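Local structure of cellobiose 2-epimerase (Ruminococcus albus, 3VW5) at residues Q8-D12 and H13-F17; K330-W333 and E334-E338. The protein catalyses the reversible epimerization of cellobiose to 4-O-beta-D-glucopyranosyl-D-mannose, acting on an unmodified sugar. The protein carries 2 engineered substitutions. All coordinates share one frame; numbering follows the deposited sequence.

Contact 1 (Q8-D12 and H13-F17); sequences QELTD and HIIPF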
loop_
_atom_site.group_PDB
_atom_site.type_symbol
_atom_site.label_atom_id
_atom_site.label_comp_id
_atom_site.label_asym_id
_atom_site.label_seq_id
_atom_site.Cartn_x
_atom_site.Cartn_y
_atom_site.Cartn_z
ATOM N N GLN A 8 2.306 -19.474 7.820
ATOM C CA GLN A 8 1.280 -20.442 7.433
ATOM C C GLN A 8 0.090 -19.772 6.753
ATOM O O GLN A 8 -0.452 -20.277 5.750
ATOM C CB GLN A 8 0.786 -21.182 8.663
ATOM C CG GLN A 8 1.263 -22.603 8.747
ATOM C CD GLN A 8 0.148 -23.544 9.148
ATOM O OE1 GLN A 8 -0.960 -23.466 8.613
ATOM N NE2 GLN A 8 0.427 -24.428 10.105
ATOM N N GLU A 9 -0.316 -18.636 7.320
ATOM C CA GLU A 9 -1.410 -17.854 6.762
ATOM C C GLU A 9 -1.063 -17.393 5.342
ATOM O O GLU A 9 -1.894 -17.439 4.435
ATOM C CB GLU A 9 -1.742 -16.666 7.673
ATOM C CG GLU A 9 -2.849 -15.771 7.136
ATOM C CD GLU A 9 -4.146 -16.520 6.913
ATOM O OE1 GLU A 9 -4.953 -16.081 6.064
ATOM O OE2 GLU A 9 -4.353 -17.550 7.588
ATOM N N LEU A 10 0.182 -16.978 5.151
ATOM C CA LEU A 10 0.648 -16.612 3.823
ATOM C C LEU A 10 0.654 -17.809 2.870
ATOM O O LEU A 10 0.042 -17.743 1.795
ATOM C CB LEU A 10 2.036 -15.968 3.902
ATOM C CG LEU A 10 2.598 -15.163 2.724
ATOM C CD1 LEU A 10 3.987 -15.661 2.388
ATOM C CD2 LEU A 10 1.716 -15.141 1.482
ATOM N N THR A 11 1.326 -18.896 3.261
ATOM C CA THR A 11 1.521 -20.030 2.348
ATOM C C THR A 11 0.322 -20.963 2.158
ATOM O O THR A 11 0.170 -21.555 1.085
ATOM C CB THR A 11 2.738 -20.889 2.722
ATOM O OG1 THR A 11 2.478 -21.591 3.948
ATOM C CG2 THR A 11 3.996 -20.021 2.847
ATOM N N ASP A 12 -0.519 -21.119 3.183
ATOM C CA ASP A 12 -1.613 -22.092 3.080
ATOM C C ASP A 12 -2.968 -21.457 2.840
ATOM O O ASP A 12 -3.900 -22.135 2.400
ATOM C CB ASP A 12 -1.684 -23.012 4.302
ATOM C CG ASP A 12 -0.394 -23.782 4.526
ATOM O OD1 ASP A 12 0.268 -24.145 3.522
ATOM O OD2 ASP A 12 -0.030 -24.016 5.705
ATOM N N HIS A 13 -3.082 -20.161 3.126
ATOM C CA HIS A 13 -4.365 -19.479 2.967
ATOM C C HIS A 13 -4.363 -18.410 1.872
ATOM O O HIS A 13 -5.127 -18.492 0.911
ATOM C CB HIS A 13 -4.859 -18.905 4.310
ATOM C CG HIS A 13 -6.313 -18.541 4.303
ATOM N ND1 HIS A 13 -6.810 -17.413 4.925
ATOM C CD2 HIS A 13 -7.383 -19.155 3.734
ATOM C CE1 HIS A 13 -8.115 -17.348 4.737
ATOM N NE2 HIS A 13 -8.487 -18.396 4.017
ATOM N N ILE A 14 -3.497 -17.417 2.021
ATOM C CA ILE A 14 -3.473 -16.266 1.116
ATOM C C ILE A 14 -3.055 -16.618 -0.316
ATOM O O ILE A 14 -3.782 -16.339 -1.271
ATOM C CB ILE A 14 -2.580 -15.138 1.673
ATOM C CG1 ILE A 14 -3.186 -14.568 2.957
ATOM C CG2 ILE A 14 -2.394 -14.042 0.658
ATOM C CD1 ILE A 14 -2.290 -13.554 3.671
ATOM N N ILE A 15 -1.886 -17.230 -0.471
ATOM C CA ILE A 15 -1.388 -17.545 -1.814
ATOM C C ILE A 15 -2.343 -18.468 -2.593
ATOM O O ILE A 15 -2.718 -18.171 -3.737
ATOM C CB ILE A 15 0.040 -18.123 -1.770
ATOM C CG1 ILE A 15 1.047 -16.992 -1.562
ATOM C CG2 ILE A 15 0.333 -18.904 -3.045
ATOM C CD1 ILE A 15 2.339 -17.431 -0.931
ATOM N N PRO A 16 -2.757 -19.584 -1.972
ATOM C CA PRO A 16 -3.719 -20.454 -2.655
ATOM C C PRO A 16 -4.979 -19.693 -3.093
ATOM O O PRO A 16 -5.472 -19.925 -4.198
ATOM C CB PRO A 16 -4.061 -21.494 -1.585
ATOM C CG PRO A 16 -2.879 -21.514 -0.694
ATOM C CD PRO A 16 -2.370 -20.114 -0.651
ATOM N N PHE A 17 -5.489 -18.799 -2.244
ATOM C CA PHE A 17 -6.668 -18.010 -2.599
ATOM C C PHE A 17 -6.409 -17.165 -3.847
ATOM O O PHE A 17 -7.152 -17.221 -4.828
ATOM C CB PHE A 17 -7.099 -17.106 -1.438
ATOM C CG PHE A 17 -8.169 -16.097 -1.814
ATOM C CD1 PHE A 17 -9.510 -16.431 -1.729
ATOM C CD2 PHE A 17 -7.822 -14.825 -2.261
ATOM C CE1 PHE A 17 -10.489 -15.534 -2.079
ATOM C CE2 PHE A 17 -8.789 -13.926 -2.620
ATOM C CZ PHE A 17 -10.137 -14.275 -2.526
#
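Glu9 and His13 sit one turn apart on helix 2-19, their side chains lying alongside each other and pointing the same way. Glu9 can be followed outward atom by atom. From CB, CG is set anti to the backbone N (chi1 178°). CG passes Ile14 CD1 at 4.2 Å, and a bend at the next bond brings the carboxylate alongside His13. There CD and OE2 rest against His13 CB, while OE1 takes the imidazole N-H: His13 ND1 to Glu9 OE1 is 2.6 Å. The oxygen lies in the plane of the ring, at its edge, and is met on its syn side, although carboxylate and ring planes are turned 68° apart.

In the backbone that carries this pair the helix departs from a regular alpha-helix. Glu9 O accepts the N-H of Ile14, five residues on, at 2.9 Å and nearly straight, and also takes a more bent bond from His13 N at 3.2 Å, whose donor stands above the carbonyl plane. Leu10 O repeats the five-residue spacing with Ile15 N at 3.0 Å. These i to i+5 bonds define a pi-type turn, and it leads into Pro16, whose ring nitrogen has no hydrogen to give; its CD packs 3.4 Å from Thr11 O. On the buried side Leu10 CD2 meets Ile15 CD1, and both residues also touch Leu64 of helix 47-64.

OE1 has a second donor, Trp349 NE1, beyond the helix. Two N-H groups thus grip one carboxylate oxygen, which holds OE1 in place and probably limits the swing of the carboxylate, whose negative charge would be expected to favour a proton on His13 ND1, the donor in this bond.

Contact 2 (K330-W333 and E334-E338); sequences KSVW and ENIKE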
loop_
_atom_site.group_PDB
_atom_site.type_symbol
_atom_site.label_atom_id
_atom_site.label_comp_id
_atom_site.label_asym_id
_atom_site.label_seq_id
_atom_site.Cartn_x
_atom_site.Cartn_y
_atom_site.Cartn_z
ATOM N N LYS A 330 1.442 -8.661 18.638
ATOM C CA LYS A 330 0.797 -9.956 18.890
ATOM C C LYS A 330 -0.710 -9.773 19.048
ATOM O O LYS A 330 -1.516 -10.549 18.530
ATOM C CB LYS A 330 1.356 -10.626 20.152
ATOM C CG LYS A 330 1.301 -12.151 20.109
ATOM C CD LYS A 330 1.291 -12.785 21.499
ATOM C CE LYS A 330 1.448 -14.315 21.445
ATOM N NZ LYS A 330 0.180 -15.070 21.109
ATOM N N SER A 331 -1.073 -8.734 19.781
ATOM C CA SER A 331 -2.454 -8.449 20.068
ATOM C C SER A 331 -3.214 -8.239 18.756
ATOM O O SER A 331 -4.261 -8.853 18.525
ATOM C CB SER A 331 -2.522 -7.216 20.969
ATOM O OG SER A 331 -3.833 -6.995 21.443
ATOM N N VAL A 332 -2.677 -7.389 17.886
ATOM C CA VAL A 332 -3.341 -7.111 16.622
ATOM C C VAL A 332 -3.432 -8.380 15.788
ATOM O O VAL A 332 -4.472 -8.692 15.206
ATOM C CB VAL A 332 -2.620 -6.012 15.830
ATOM C CG1 VAL A 332 -3.218 -5.877 14.441
ATOM C CG2 VAL A 332 -2.708 -4.709 16.578
ATOM N N TRP A 333 -2.337 -9.118 15.735
ATOM C CA TRP A 333 -2.350 -10.393 15.022
ATOM C C TRP A 333 -3.365 -11.387 15.615
ATOM O O TRP A 333 -4.154 -11.998 14.880
ATOM C CB TRP A 333 -0.950 -10.997 14.985
ATOM C CG TRP A 333 -0.926 -12.407 14.546
ATOM C CD1 TRP A 333 -0.461 -13.475 15.252
ATOM C CD2 TRP A 333 -1.383 -12.921 13.289
ATOM N NE1 TRP A 333 -0.597 -14.621 14.513
ATOM C CE2 TRP A 333 -1.162 -14.311 13.304
ATOM C CE3 TRP A 333 -1.951 -12.338 12.153
ATOM C CZ2 TRP A 333 -1.493 -15.132 12.230
ATOM C CZ3 TRP A 333 -2.278 -13.152 11.082
ATOM C CH2 TRP A 333 -2.048 -14.538 11.131
ATOM N N GLU A 334 -3.354 -11.542 16.938
ATOM C CA GLU A 334 -4.309 -12.436 17.593
ATOM C C GLU A 334 -5.731 -12.093 17.150
ATOM O O GLU A 334 -6.544 -12.983 16.870
ATOM C CB GLU A 334 -4.173 -12.397 19.118
ATOM C CG GLU A 334 -2.883 -13.041 19.651
ATOM C CD GLU A 334 -2.784 -14.548 19.367
ATOM O OE1 GLU A 334 -1.636 -15.062 19.205
ATOM O OE2 GLU A 334 -3.854 -15.221 19.314
ATOM N N ASN A 335 -6.018 -10.799 17.049
ATOM C CA ASN A 335 -7.355 -10.363 16.661
ATOM C C ASN A 335 -7.638 -10.444 15.163
ATOM O O ASN A 335 -8.788 -10.601 14.758
ATOM C CB ASN A 335 -7.660 -8.985 17.233
ATOM C CG ASN A 335 -7.836 -9.019 18.734
ATOM O OD1 ASN A 335 -8.934 -9.247 19.233
ATOM N ND2 ASN A 335 -6.748 -8.823 19.467
ATOM N N ILE A 336 -6.596 -10.354 14.340
ATOM C CA ILE A 336 -6.736 -10.681 12.927
ATOM C C ILE A 336 -7.223 -12.139 12.784
ATOM O O ILE A 336 -8.148 -12.425 12.018
ATOM C CB ILE A 336 -5.413 -10.482 12.167
ATOM C CG1 ILE A 336 -5.095 -8.996 12.031
ATOM C CG2 ILE A 336 -5.463 -11.123 10.791
ATOM C CD1 ILE A 336 -3.710 -8.742 11.466
ATOM N N LYS A 337 -6.615 -13.054 13.534
ATOM C CA LYS A 337 -6.995 -14.466 13.469
ATOM C C LYS A 337 -8.446 -14.692 13.887
ATOM O O LYS A 337 -9.208 -15.375 13.200
ATOM C CB LYS A 337 -6.091 -15.317 14.377
ATOM C CG LYS A 337 -4.648 -15.441 13.929
ATOM C CD LYS A 337 -3.906 -16.503 14.736
ATOM C CE LYS A 337 -3.737 -16.088 16.187
ATOM N NZ LYS A 337 -3.014 -17.130 16.964
ATOM N N GLU A 338 -8.822 -14.129 15.030
ATOM C CA GLU A 338 -10.139 -14.374 15.579
ATOM C C GLU A 338 -11.266 -13.792 14.740
ATOM O O GLU A 338 -12.303 -14.438 14.552
ATOM C CB GLU A 338 -10.231 -13.861 17.007
ATOM C CG GLU A 338 -11.344 -14.534 17.802
ATOM C CD GLU A 338 -11.284 -14.222 19.289
ATOM O OE1 GLU A 338 -12.321 -14.421 19.996
ATOM O OE2 GLU A 338 -10.194 -13.784 19.749
#
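Trp333 and Lys337 cross at about a right angle on helix 323-340, one of the helices of the (alpha/alpha)6 barrel. The lysine's aliphatic part runs over one face of the indole in a CH-pi contact: Lys337 CG stands 3.8 Å from the centroid of the Trp333 six-membered ring, 20° off the normal. The Ile336 side chain also runs at about a right angle to that of Trp333, with CG2 3.8 Å from Trp333 CZ3. The indole itself packs on helix 2-19, where its NE1 is hydrogen-bonded to Glu5.

Lys330 and Glu334, by contrast, run side by side in the same direction. Their salt bridge, Lys330 NZ to Glu334 OE1, measures 2.6 Å, and the ammonium approaches from above the carboxylate plane, 49° out of it. Lys337 NZ joins the network through weak bonds to both Glu334 oxygens, the shorter being 3.1 Å to OE2; Glu5 supplies its other carboxylate. The alternation of two lysines and two acids probably offsets the like charges of the lysines.

Val332 and Ile336 both pack on helix 303-318, against Gln306 and Val310. Asn335, with CG beside its own backbone N (chi1 -70°), folds its amide back along the helix. This brings ND2 to 2.7 Å from Ser331 O, which already accepts the helix bond of Asn335 N at 3.0 Å; the two donors come from opposite faces of the carbonyl plane.

The two contacts belong to helices from opposite ends of the chain that pack against each other: 2-19 carries contact 1 and 323-340 carries contact 2. Their centres are about 17 Å apart, yet they touch where Glu9 CB comes 4.1 Å from Trp333 CH2, a packing contact. Glu5, a turn before Glu9, makes helix 2-19 the source of the polar partner of contact 2 as well as of its packing partner. Ile341 and Trp349 bridge further, Ile341 touching Glu9, Trp333 and Ile336, and Trp349 reaching Glu9 and Ile336. The contact centres lie about 19 and 20 Å from the centre of the chain, on the same side of it.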